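Local atomic coordinates of RagB/SusD domain protein (Flavobacterium johnsoniae, PDB entry 5J5U), a protein that probably binds chitin or its oligosaccharides as the SusD-like component of a locus for breaking down chitin. Residues Phe22-Met27 with Lys105-Met110; Asp171-Gly176 with Asp222-His227; Asn186-Arg191 with Leu333-Ser338. All blocks are in the same frame, centred on the assembly; numbering follows the deposited sequence.

One contact sets helix on helix, one a loop on a short strand, and one a helix on a strand-to-helix junction. Interaction 1 closes first along the chain; the segments of interactions 2 and 3 then alternate (171-176, 186-191, 222-227, 333-338). Centre to centre, interaction 1 lies about 11 Å from interaction 2 and about 14 Å from interaction 3, and interactions 2 and 3 are about 13 Å apart. Interactions 2 and 3 share the two-stranded antiparallel sheet of strands 224-226 and 332-335, while Q24 joins interaction 1 to the loop of interaction 2 and M110 joins it to V335 in interaction 3. N-terminal and later helices of this SusD-like protein thus meet in one buried region.

Interaction 1 (Phe22-Met27 with Lys105-Met110)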
loop_
_atom_site.group_PDB
_atom_site.type_symbol
_atom_site.label_atom_id
_atom_site.label_comp_id
_atom_site.label_asym_id
_atom_site.label_seq_id
_atom_site.Cartn_x
_atom_site.Cartn_y
_atom_site.Cartn_z
ATOM N N PHE A 22 -8.407 -18.267 -4.730
ATOM C CA PHE A 22 -8.532 -17.415 -5.907
ATOM C C PHE A 22 -8.450 -15.926 -5.515
ATOM O O PHE A 22 -7.670 -15.173 -6.091
ATOM C CB PHE A 22 -9.840 -17.717 -6.623
ATOM C CG PHE A 22 -10.075 -16.892 -7.839
ATOM C CD1 PHE A 22 -9.559 -17.285 -9.065
ATOM C CD2 PHE A 22 -10.830 -15.734 -7.771
ATOM C CE1 PHE A 22 -9.785 -16.530 -10.198
ATOM C CE2 PHE A 22 -11.057 -14.984 -8.894
ATOM C CZ PHE A 22 -10.537 -15.376 -10.111
ATOM N N THR A 23 -9.226 -15.512 -4.515
ATOM C CA THR A 23 -9.198 -14.131 -4.075
ATOM C C THR A 23 -7.821 -13.685 -3.609
ATOM O O THR A 23 -7.330 -12.601 -3.980
ATOM C CB THR A 23 -10.191 -13.897 -2.948
ATOM O OG1 THR A 23 -11.515 -14.034 -3.472
ATOM C CG2 THR A 23 -10.032 -12.483 -2.388
ATOM N N GLN A 24 -7.213 -14.516 -2.770
ATOM C CA GLN A 24 -5.876 -14.235 -2.278
ATOM C C GLN A 24 -4.898 -14.079 -3.445
ATOM O O GLN A 24 -4.089 -13.149 -3.457
ATOM C CB GLN A 24 -5.419 -15.314 -1.313
ATOM C CG GLN A 24 -6.141 -15.242 0.020
ATOM C CD GLN A 24 -5.591 -16.223 1.031
ATOM O OE1 GLN A 24 -4.803 -17.100 0.685
ATOM N NE2 GLN A 24 -6.015 -16.088 2.290
ATOM N N LEU A 25 -5.016 -14.941 -4.447
ATOM C CA LEU A 25 -4.139 -14.834 -5.602
ATOM C C LEU A 25 -4.453 -13.571 -6.455
ATOM O O LEU A 25 -3.550 -12.952 -7.010
ATOM C CB LEU A 25 -4.224 -16.123 -6.442
ATOM C CG LEU A 25 -3.344 -17.287 -5.918
ATOM C CD1 LEU A 25 -3.649 -18.642 -6.584
ATOM C CD2 LEU A 25 -1.851 -16.947 -6.040
ATOM N N CYS A 26 -5.715 -13.161 -6.518
ATOM C CA CYS A 26 -6.093 -11.951 -7.233
ATOM C C CYS A 26 -5.490 -10.688 -6.573
ATOM O O CYS A 26 -5.152 -9.709 -7.247
ATOM C CB CYS A 26 -7.618 -11.834 -7.304
ATOM S SG CYS A 26 -8.436 -12.809 -8.611
ATOM N N MET A 27 -5.344 -10.710 -5.253
ATOM C CA MET A 27 -4.883 -9.507 -4.567
ATOM C C MET A 27 -3.426 -9.117 -4.853
ATOM O O MET A 27 -3.020 -8.011 -4.506
ATOM C CB MET A 27 -5.069 -9.652 -3.059
ATOM C CG MET A 27 -6.512 -9.595 -2.630
ATOM S SD MET A 27 -6.633 -9.536 -0.835
ATOM C CE MET A 27 -6.015 -7.877 -0.498
ATOM N N LYS A 105 -14.417 -12.657 5.994
ATOM C CA LYS A 105 -14.824 -11.285 6.339
ATOM C C LYS A 105 -13.604 -10.363 6.430
ATOM O O LYS A 105 -13.633 -9.219 5.925
ATOM C CB LYS A 105 -15.625 -11.250 7.648
ATOM C CG LYS A 105 -17.135 -11.404 7.430
ATOM C CD LYS A 105 -17.917 -11.429 8.735
ATOM C CE LYS A 105 -17.353 -12.470 9.680
ATOM N NZ LYS A 105 -18.211 -12.683 10.860
ATOM N N ILE A 106 -12.526 -10.876 7.039
ATOM C CA ILE A 106 -11.271 -10.134 7.108
ATOM C C ILE A 106 -10.788 -9.890 5.676
ATOM O O ILE A 106 -10.452 -8.759 5.311
ATOM C CB ILE A 106 -10.209 -10.880 7.949
ATOM C CG1 ILE A 106 -10.685 -10.999 9.393
ATOM C CG2 ILE A 106 -8.899 -10.133 7.980
ATOM C CD1 ILE A 106 -9.828 -11.890 10.227
ATOM N N MET A 107 -10.840 -10.936 4.849
ATOM C CA MET A 107 -10.451 -10.780 3.460
ATOM C C MET A 107 -11.249 -9.629 2.861
ATOM O O MET A 107 -10.675 -8.763 2.190
ATOM C CB MET A 107 -10.688 -12.061 2.653
ATOM C CG MET A 107 -9.665 -13.148 2.879
ATOM S SD MET A 107 -8.000 -12.718 2.359
ATOM C CE MET A 107 -8.169 -12.512 0.594
ATOM N N LYS A 108 -12.554 -9.595 3.150
ATOM C CA LYS A 108 -13.427 -8.678 2.437
ATOM C C LYS A 108 -13.032 -7.249 2.758
ATOM O O LYS A 108 -13.128 -6.368 1.893
ATOM C CB LYS A 108 -14.897 -8.925 2.754
ATOM C CG LYS A 108 -15.812 -7.823 2.221
ATOM C CD LYS A 108 -17.126 -8.363 1.688
ATOM C CE LYS A 108 -18.196 -8.405 2.751
ATOM N NZ LYS A 108 -18.271 -7.163 3.554
ATOM N N VAL A 109 -12.509 -7.032 3.967
ATOM C CA VAL A 109 -12.090 -5.679 4.321
ATOM C C VAL A 109 -10.846 -5.322 3.492
ATOM O O VAL A 109 -10.791 -4.267 2.874
ATOM C CB VAL A 109 -11.836 -5.531 5.843
ATOM C CG1 VAL A 109 -11.278 -4.147 6.163
ATOM C CG2 VAL A 109 -13.133 -5.781 6.628
ATOM N N MET A 110 -9.882 -6.230 3.430
ATOM C CA MET A 110 -8.656 -5.981 2.688
ATOM C C MET A 110 -8.931 -5.716 1.207
ATOM O O MET A 110 -8.371 -4.784 0.619
ATOM C CB MET A 110 -7.706 -7.169 2.839
ATOM C CG MET A 110 -7.144 -7.322 4.246
ATOM S SD MET A 110 -6.165 -8.833 4.461
ATOM C CE MET A 110 -4.638 -8.361 3.663
#
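M107 sends its terminal methyl into the surface of helix 16-29, where three side chains receive it. CE lies 3.4 Å from CG of Q24, 3.5 Å from CG2 of T23 and 3.6 Å from SD of M27, which makes this one carbon the focus of the tight half of the contact. In M107, chi2 (-64°) places SD and chi3 (-64°) turns CE to the T23 and Q24 side. T23 and M107 overlap while pointing opposite ways, whereas Q24 lies roughly perpendicular to M107. SD of M107 also lies 3.9 Å from NE2 of Q24. That amide is buried but satisfied beyond the two helices: its OE1 accepts from the backbone N of L172, and its NE2 donates to the carboxylate of D171.

The other half is looser. M27 passes obliquely across the end of M107, then bends at chi3, and its CE touches CB of M110 at 3.8 Å, the nearest approach between those two residues. No hydrogen bond joins the segments, and the helix axes stay 11.3 Å apart at a shallow 23°, a spacing bridged mainly by long, flexible methionine side chains. K105 and K108, partly exposed, belong to the side of their helix turned from this interface; NZ of K105 pairs with Q160 and NZ of K108 with the hydroxyl of Y124.

As an example of nearly parallel helices joined by sulfur-rich side chains, the pair is closed in by others: helix 66-90 meets T23 through N83, helix 178-195 covers Q24 and M107 with W181 and M110 with L184, and helix 143-160 lies against I106 and V109.

Interaction 2 (Asp171-Gly176 with Asp222-His227); sequences DLFYNG and DNCLMH
F173 and L225 mark the closest backbone approach, with CA atoms 5.6 Å apart, where the irregular loop 171-176 runs past strand 224-226 without any main-chain hydrogen bond between them. Side chains do the joining. The sulfur of C224 sits over one face of the F173 ring, its SG 3.6 Å from the ring centroid and 17° off the normal, displaced slightly toward the rim. C224 reaches there because SG is anti to its own backbone N (chi1 -170°). The carbonyl oxygen of L225 approaches the same ring obliquely, 3.3 Å from CD1 of F173.

On the one flank, Y174 directs its hydroxyl at the chain just ahead of the strand. OH donates to the carbonyl O of D222 over a short 2.6 Å, nearly in line with the C=O and close to the plane of the tyrosine ring, which pins the ring's outer end. On the other, L172 and M226 meet through CD1 and the methyl CE at 3.6 Å, the methionine bent twice to bring its end to the leucine.

The loop itself is held in shape by D171. Its OD2 accepts from the backbone N of G176 at 2.7 Å and from the indole of W181, while OD1 takes weaker bonds from the backbone N atoms of F173 and Y174. The F173 ring also meets that of H334, on the partner strand 332-335. A cysteine sulfur-aromatic contact thus joins an aspartate-organised loop, just before helix 178-195, to the small antiparallel sheet embedded among the helices of this SusD-like fold.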
loop_
_atom_site.group_PDB
_atom_site.type_symbol
_atom_site.label_atom_id
_atom_site.label_comp_id
_atom_site.label_asym_id
_atom_site.label_seq_id
_atom_site.Cartn_x
_atom_site.Cartn_y
_atom_site.Cartn_z
ATOM N N ASP A 171 -6.015 -21.175 2.413
ATOM C CA ASP A 171 -5.331 -19.989 2.879
ATOM C C ASP A 171 -3.839 -20.044 2.548
ATOM O O ASP A 171 -3.088 -20.832 3.132
ATOM C CB ASP A 171 -5.556 -19.830 4.382
ATOM C CG ASP A 171 -4.730 -18.739 4.977
ATOM O OD1 ASP A 171 -4.462 -17.736 4.274
ATOM O OD2 ASP A 171 -4.370 -18.874 6.166
ATOM N N LEU A 172 -3.421 -19.213 1.592
ATOM C CA LEU A 172 -2.017 -19.153 1.184
ATOM C C LEU A 172 -1.191 -18.185 2.044
ATOM O O LEU A 172 0.030 -18.261 2.081
ATOM C CB LEU A 172 -1.915 -18.750 -0.287
ATOM C CG LEU A 172 -2.539 -19.759 -1.247
ATOM C CD1 LEU A 172 -2.533 -19.221 -2.674
ATOM C CD2 LEU A 172 -1.869 -21.105 -1.166
ATOM N N PHE A 173 -1.870 -17.277 2.727
ATOM C CA PHE A 173 -1.199 -16.295 3.564
ATOM C C PHE A 173 -0.584 -16.989 4.761
ATOM O O PHE A 173 0.546 -16.716 5.161
ATOM C CB PHE A 173 -2.178 -15.225 4.073
ATOM C CG PHE A 173 -2.684 -14.269 3.023
ATOM C CD1 PHE A 173 -2.031 -14.116 1.809
ATOM C CD2 PHE A 173 -3.825 -13.516 3.272
ATOM C CE1 PHE A 173 -2.511 -13.239 0.849
ATOM C CE2 PHE A 173 -4.313 -12.622 2.327
ATOM C CZ PHE A 173 -3.658 -12.483 1.107
ATOM N N TYR A 174 -1.371 -17.878 5.350
ATOM C CA TYR A 174 -1.062 -18.393 6.670
ATOM C C TYR A 174 -1.368 -19.862 6.876
ATOM O O TYR A 174 -1.229 -20.357 7.991
ATOM C CB TYR A 174 -1.836 -17.591 7.724
ATOM C CG TYR A 174 -1.456 -16.135 7.850
ATOM C CD1 TYR A 174 -2.430 -15.141 7.837
ATOM C CD2 TYR A 174 -0.138 -15.753 8.006
ATOM C CE1 TYR A 174 -2.096 -13.805 7.969
ATOM C CE2 TYR A 174 0.212 -14.411 8.145
ATOM C CZ TYR A 174 -0.777 -13.438 8.120
ATOM O OH TYR A 174 -0.440 -12.095 8.268
ATOM N N ASN A 175 -1.802 -20.553 5.826
ATOM C CA ASN A 175 -2.155 -21.972 5.930
ATOM C C ASN A 175 -3.131 -22.247 7.065
ATOM O O ASN A 175 -2.974 -23.238 7.780
ATOM C CB ASN A 175 -0.910 -22.845 6.142
ATOM C CG ASN A 175 0.030 -22.824 4.973
ATOM O OD1 ASN A 175 -0.360 -23.070 3.828
ATOM N ND2 ASN A 175 1.289 -22.521 5.250
ATOM N N GLY A 176 -4.101 -21.350 7.247
ATOM C CA GLY A 176 -5.209 -21.553 8.169
ATOM C C GLY A 176 -4.931 -21.340 9.652
ATOM O O GLY A 176 -5.812 -21.554 10.484
ATOM N N ASP A 222 4.830 -12.745 11.272
ATOM C CA ASP A 222 3.392 -12.608 11.174
ATOM C C ASP A 222 2.931 -11.847 9.928
ATOM O O ASP A 222 1.734 -11.795 9.649
ATOM C CB ASP A 222 2.875 -11.898 12.424
ATOM C CG ASP A 222 3.060 -12.730 13.676
ATOM O OD1 ASP A 222 3.071 -13.975 13.548
ATOM O OD2 ASP A 222 3.176 -12.150 14.780
ATOM N N ASN A 223 3.877 -11.252 9.198
ATOM C CA ASN A 223 3.585 -10.503 7.968
ATOM C C ASN A 223 2.644 -11.220 7.014
ATOM O O ASN A 223 2.715 -12.432 6.862
ATOM C CB ASN A 223 4.869 -10.173 7.220
ATOM C CG ASN A 223 5.649 -9.093 7.881
ATOM O OD1 ASN A 223 5.292 -8.658 8.967
ATOM N ND2 ASN A 223 6.720 -8.635 7.232
ATOM N N CYS A 224 1.762 -10.457 6.376
ATOM C CA CYS A 224 0.867 -11.012 5.376
ATOM C C CYS A 224 1.520 -11.012 3.986
ATOM O O CYS A 224 1.706 -9.960 3.372
ATOM C CB CYS A 224 -0.441 -10.233 5.355
ATOM S SG CYS A 224 -1.670 -11.012 4.378
ATOM N N LEU A 225 1.871 -12.206 3.520
ATOM C CA LEU A 225 2.625 -12.432 2.281
ATOM C C LEU A 225 1.922 -13.366 1.348
ATOM O O LEU A 225 1.271 -14.308 1.787
ATOM C CB LEU A 225 3.994 -13.065 2.569
ATOM C CG LEU A 225 5.228 -12.289 2.980
ATOM C CD1 LEU A 225 5.369 -11.017 2.167
ATOM C CD2 LEU A 225 5.177 -12.041 4.470
ATOM N N MET A 226 2.081 -13.129 0.057
ATOM C CA MET A 226 1.833 -14.159 -0.930
ATOM C C MET A 226 3.173 -14.588 -1.524
ATOM O O MET A 226 3.913 -13.754 -2.060
ATOM C CB MET A 226 0.923 -13.681 -2.046
ATOM C CG MET A 226 0.794 -14.723 -3.129
ATOM S SD MET A 226 0.031 -16.218 -2.443
ATOM C CE MET A 226 -1.702 -15.711 -2.512
ATOM N N HIS A 227 3.500 -15.867 -1.382
ATOM C CA HIS A 227 4.646 -16.452 -2.058
ATOM C C HIS A 227 4.177 -16.924 -3.424
ATOM O O HIS A 227 3.177 -17.632 -3.527
ATOM C CB HIS A 227 5.252 -17.593 -1.247
ATOM C CG HIS A 227 5.751 -17.158 0.090
ATOM N ND1 HIS A 227 7.014 -16.646 0.278
ATOM C CD2 HIS A 227 5.150 -17.146 1.303
ATOM C CE1 HIS A 227 7.177 -16.347 1.555
ATOM N NE2 HIS A 227 6.061 -16.644 2.197
#

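Interaction 3 (Asn186-Arg191 with Leu333-Ser338)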
loop_
_atom_site.group_PDB
_atom_site.type_symbol
_atom_site.label_atom_id
_atom_site.label_comp_id
_atom_site.label_asym_id
_atom_site.label_seq_id
_atom_site.Cartn_x
_atom_site.Cartn_y
_atom_site.Cartn_z
ATOM N N ASN A 186 -6.397 -7.340 13.624
ATOM C CA ASN A 186 -6.108 -6.179 14.472
ATOM C C ASN A 186 -5.149 -5.146 13.846
ATOM O O ASN A 186 -5.240 -3.946 14.127
ATOM C CB ASN A 186 -5.545 -6.648 15.811
ATOM C CG ASN A 186 -6.587 -7.335 16.665
ATOM O OD1 ASN A 186 -7.749 -6.914 16.711
ATOM N ND2 ASN A 186 -6.189 -8.419 17.321
ATOM N N THR A 187 -4.207 -5.620 13.038
ATOM C CA THR A 187 -3.263 -4.730 12.376
ATOM C C THR A 187 -3.995 -3.925 11.296
ATOM O O THR A 187 -3.817 -2.701 11.202
ATOM C CB THR A 187 -2.076 -5.515 11.783
ATOM O OG1 THR A 187 -1.512 -6.345 12.804
ATOM C CG2 THR A 187 -0.997 -4.567 11.264
ATOM N N MET A 188 -4.841 -4.603 10.514
ATOM C CA MET A 188 -5.721 -3.904 9.573
ATOM C C MET A 188 -6.567 -2.862 10.304
ATOM O O MET A 188 -6.728 -1.728 9.827
ATOM C CB MET A 188 -6.623 -4.895 8.820
ATOM C CG MET A 188 -5.919 -5.611 7.654
ATOM S SD MET A 188 -5.377 -4.424 6.388
ATOM C CE MET A 188 -6.946 -3.828 5.755
ATOM N N ARG A 189 -7.101 -3.251 11.465
ATOM C CA ARG A 189 -7.928 -2.344 12.268
ATOM C C ARG A 189 -7.160 -1.084 12.632
ATOM O O ARG A 189 -7.687 0.031 12.519
ATOM C CB ARG A 189 -8.418 -3.047 13.526
ATOM C CG ARG A 189 -9.261 -2.183 14.448
ATOM C CD ARG A 189 -10.018 -3.096 15.391
ATOM N NE ARG A 189 -10.938 -2.392 16.272
ATOM C CZ ARG A 189 -11.755 -3.009 17.116
ATOM N NH1 ARG A 189 -11.754 -4.335 17.179
ATOM N NH2 ARG A 189 -12.582 -2.309 17.880
ATOM N N LEU A 190 -5.905 -1.260 13.036
ATOM C CA LEU A 190 -5.038 -0.118 13.360
ATOM C C LEU A 190 -4.716 0.774 12.137
ATOM O O LEU A 190 -4.592 2.001 12.249
ATOM C CB LEU A 190 -3.736 -0.630 13.999
ATOM C CG LEU A 190 -2.688 0.385 14.431
ATOM C CD1 LEU A 190 -3.226 1.295 15.504
ATOM C CD2 LEU A 190 -1.437 -0.338 14.910
ATOM N N ARG A 191 -4.507 0.138 10.987
ATOM C CA ARG A 191 -4.265 0.862 9.746
ATOM C C ARG A 191 -5.472 1.762 9.423
ATOM O O ARG A 191 -5.332 2.942 9.077
ATOM C CB ARG A 191 -3.983 -0.125 8.599
ATOM C CG ARG A 191 -3.978 0.508 7.221
ATOM C CD ARG A 191 -4.023 -0.523 6.110
ATOM N NE ARG A 191 -2.716 -1.116 5.871
ATOM C CZ ARG A 191 -2.449 -1.917 4.854
ATOM N NH1 ARG A 191 -3.415 -2.210 3.983
ATOM N NH2 ARG A 191 -1.218 -2.404 4.702
ATOM N N LEU A 333 4.175 -8.425 -0.304
ATOM C CA LEU A 333 3.833 -8.058 1.067
ATOM C C LEU A 333 2.585 -7.158 1.158
ATOM O O LEU A 333 2.599 -6.032 0.664
ATOM C CB LEU A 333 5.033 -7.344 1.717
ATOM C CG LEU A 333 4.892 -6.847 3.160
ATOM C CD1 LEU A 333 4.632 -7.998 4.098
ATOM C CD2 LEU A 333 6.121 -6.061 3.608
ATOM N N HIS A 334 1.535 -7.635 1.827
ATOM C CA HIS A 334 0.289 -6.869 1.983
ATOM C C HIS A 334 0.217 -5.994 3.243
ATOM O O HIS A 334 -0.136 -4.814 3.173
ATOM C CB HIS A 334 -0.912 -7.815 1.990
ATOM C CG HIS A 334 -1.206 -8.422 0.657
ATOM N ND1 HIS A 334 -1.708 -7.690 -0.397
ATOM C CD2 HIS A 334 -1.074 -9.691 0.207
ATOM C CE1 HIS A 334 -1.873 -8.482 -1.439
ATOM N NE2 HIS A 334 -1.493 -9.702 -1.101
ATOM N N VAL A 335 0.490 -6.599 4.397
ATOM C CA VAL A 335 0.461 -5.910 5.683
ATOM C C VAL A 335 1.672 -6.348 6.495
ATOM O O VAL A 335 2.042 -7.524 6.472
ATOM C CB VAL A 335 -0.832 -6.195 6.479
ATOM C CG1 VAL A 335 -0.989 -5.173 7.583
ATOM C CG2 VAL A 335 -2.086 -6.231 5.549
ATOM N N SER A 336 2.280 -5.426 7.231
ATOM C CA SER A 336 3.584 -5.720 7.797
ATOM C C SER A 336 3.696 -5.401 9.278
ATOM O O SER A 336 2.902 -4.627 9.825
ATOM C CB SER A 336 4.661 -4.952 7.034
ATOM O OG SER A 336 4.608 -3.573 7.340
ATOM N N TYR A 337 4.690 -6.016 9.917
ATOM C CA TYR A 337 4.993 -5.751 11.321
ATOM C C TYR A 337 5.609 -4.360 11.460
ATOM O O TYR A 337 5.304 -3.596 12.395
ATOM C CB TYR A 337 5.945 -6.818 11.875
ATOM C CG TYR A 337 6.408 -6.535 13.291
ATOM C CD1 TYR A 337 5.501 -6.508 14.339
ATOM C CD2 TYR A 337 7.744 -6.304 13.579
ATOM C CE1 TYR A 337 5.902 -6.253 15.627
ATOM C CE2 TYR A 337 8.162 -6.048 14.880
ATOM C CZ TYR A 337 7.228 -6.025 15.897
ATOM O OH TYR A 337 7.609 -5.769 17.192
ATOM N N SER A 338 6.454 -4.023 10.493
ATOM C CA SER A 338 7.043 -2.695 10.427
ATOM C C SER A 338 5.939 -1.641 10.436
ATOM O O SER A 338 5.973 -0.695 11.227
ATOM C CB SER A 338 7.920 -2.553 9.180
ATOM O OG SER A 338 8.346 -1.208 9.010
#
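R191 bonds through NH2 to the carbonyl O of H334, 3.1 Å away with an N-H...O angle of 150°. The donor lies in the plane of the carbonyl, and the oxygen sits at the edge of the guanidinium, tilted 15° out of it. The same group forms a salt bridge from NE to E339, in the first turn of helix 337-349; these bonds, with others made by NH1 and NH2, limit the turning of the guanidinium. A bend at chi3 sets NE off the extended chain. A leucine in its place would probably leave the carboxylate of E339 and the carbonyl of H334 without these mates.

V335 supplies the apolar half. Its CG1 lies 3.7 Å from CG2 of T187, the two side chains overlapping head to tail, and its CG2 lies 3.8 Å from SD of M188, whose chain runs nearly perpendicular to it. M110 of helix 98-119 packs on V335 as well.

S336 is the N-cap of helix 337-349, its OG bonded to the backbone N of E339. Helix 178-195 packs on a strand-to-helix junction with a serine cap, in the family's largely helical, TPR-related architecture.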